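Local coordinates for malonyl CoA-acyl carrier protein transacylase (Burkholderia pseudomallei 1710b, PDB 3EZO) that probably transfers the malonyl group from malonyl-CoA to holo-acyl carrier protein, the step that supplies malonyl-ACP for fatty acid synthesis, at residues A107-I111 / D226-I232. Numbering follows the deposited sequence.
Sequences AAGAI and DVKAPKI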
# COMPACT_ATOMS: atom_id res chain seq x y z
N ALA A 107 1.25 -2.74 12.97
CA ALA A 107 0.25 -2.23 13.91
C ALA A 107 -0.49 -3.37 14.62
O ALA A 107 -0.77 -3.27 15.81
CB ALA A 107 -0.75 -1.32 13.18
N ALA A 108 -0.77 -4.46 13.90
CA ALA A 108 -1.49 -5.65 14.44
C ALA A 108 -0.59 -6.57 15.26
O ALA A 108 -1.04 -7.59 15.77
CB ALA A 108 -2.17 -6.49 13.25
N GLY A 109 0.67 -6.23 15.39
CA GLY A 109 1.57 -7.05 16.24
C GLY A 109 2.04 -8.33 15.57
O GLY A 109 2.63 -9.19 16.19
N ALA A 110 1.77 -8.48 14.27
CA ALA A 110 2.21 -9.68 13.57
C ALA A 110 3.72 -9.65 13.23
O ALA A 110 4.36 -10.68 13.21
CB ALA A 110 1.32 -9.89 12.29
N ILE A 111 4.25 -8.46 12.92
CA ILE A 111 5.64 -8.30 12.53
C ILE A 111 6.21 -7.14 13.34
O ILE A 111 5.63 -6.07 13.37
CB ILE A 111 5.77 -7.98 11.01
CG1 ILE A 111 5.20 -9.12 10.13
CG2 ILE A 111 7.28 -7.76 10.61
CD1 ILE A 111 5.18 -8.78 8.58
N ASP A 226 10.24 -13.74 11.92
CA ASP A 226 9.32 -14.19 12.97
C ASP A 226 7.99 -13.49 12.84
O ASP A 226 7.86 -12.33 13.21
CB ASP A 226 9.87 -13.86 14.37
CG ASP A 226 9.03 -14.49 15.48
OD1 ASP A 226 8.48 -15.60 15.27
OD2 ASP A 226 8.91 -13.89 16.56
N VAL A 227 7.01 -14.16 12.28
CA VAL A 227 5.71 -13.56 12.16
C VAL A 227 4.86 -14.21 13.23
O VAL A 227 4.92 -15.42 13.39
CB VAL A 227 5.10 -13.78 10.74
CG1 VAL A 227 3.63 -13.32 10.71
CG2 VAL A 227 5.98 -13.09 9.65
N LYS A 228 4.08 -13.39 13.93
CA LYS A 228 3.21 -13.80 15.01
C LYS A 228 1.76 -13.62 14.65
O LYS A 228 1.43 -12.77 13.81
CB LYS A 228 3.46 -12.87 16.19
CG LYS A 228 4.87 -12.84 16.69
CD LYS A 228 5.00 -13.40 18.06
CE LYS A 228 6.26 -12.88 18.72
NZ LYS A 228 6.56 -13.74 19.87
N ALA A 229 0.86 -14.34 15.32
CA ALA A 229 -0.58 -14.22 15.07
C ALA A 229 -1.02 -12.82 15.45
O ALA A 229 -0.66 -12.36 16.52
CB ALA A 229 -1.38 -15.26 15.91
N PRO A 230 -1.79 -12.14 14.59
CA PRO A 230 -2.13 -10.74 14.88
C PRO A 230 -3.09 -10.57 16.05
O PRO A 230 -3.92 -11.41 16.31
CB PRO A 230 -2.74 -10.21 13.56
CG PRO A 230 -2.89 -11.35 12.67
CD PRO A 230 -2.18 -12.55 13.23
N LYS A 231 -2.95 -9.46 16.77
CA LYS A 231 -3.85 -9.10 17.84
C LYS A 231 -4.99 -8.25 17.31
O LYS A 231 -5.90 -7.90 18.05
CB LYS A 231 -3.08 -8.35 18.93
CG LYS A 231 -2.68 -6.94 18.56
CD LYS A 231 -1.51 -6.39 19.46
CE LYS A 231 -0.95 -5.02 18.96
NZ LYS A 231 0.32 -4.67 19.66
N ILE A 232 -4.92 -7.85 16.04
CA ILE A 232 -6.00 -7.14 15.39
C ILE A 232 -6.25 -7.85 14.07
O ILE A 232 -5.28 -8.20 13.38
CB ILE A 232 -5.62 -5.70 15.02
CG1 ILE A 232 -5.15 -4.89 16.23
CG2 ILE A 232 -6.83 -4.95 14.38
CD1 ILE A 232 -4.75 -3.45 15.85
O HOH W 1 -0.18 -2.12 18.14
O HOH W 2 0.56 -10.37 18.28
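The methyl group of Ala108 packs against Pro230 and Ile232, with Ala108 CB 3.8 Å from Pro230 CB and 4.0 Å from Ile232 CB. Ala110 CB lies 4.3 Å from Pro230 CB, so the proline borders both alanines. Ile111 extends this apolar strip, its CG1 4.1 Å from Val227 CG2.

Two backbone hydrogen bonds join the segments. Lys231 N donates to Ala108 O at 2.9 Å, and Lys228 N donates to Ala110 O at 2.8 Å. Both are nearly straight. The segments run antiparallel, but neither is a regular strand. Between the two bonds a water links two carbonyls, donating to Gly109 O at 3.2 Å and to Ala229 O at 2.9 Å.

Gly109 ends helix 99-107 in a Schellman motif with positive phi. This phi is easiest for glycine, and an ideal CB would sit tightly, 3.2 Å from Lys231 CD. The lysine chain passes along the helix end, with Lys231 CE 3.6 Å from Ala107 O. A second water donates to Ala107 O at 2.7 Å and weakly accepts from Lys231 NZ at 3.0 Å.

The contact ties the turn between helices 99-107 and 113-128 to the loop entering strand 233-234, at an edge of the acyl transferase domain's parallel sheet. Helix 99-107 follows strand 93-96 and the predicted active-site Ser98, consistent with a nucleophile elbow. Its far end, held here, lies away from Ser98 and His207. Val227 and Pro230 also touch Ile249 of helix 246-256. Both direct hydrogen bonds use main-chain atoms only, so this polar pairing does not depend on side-chain identity.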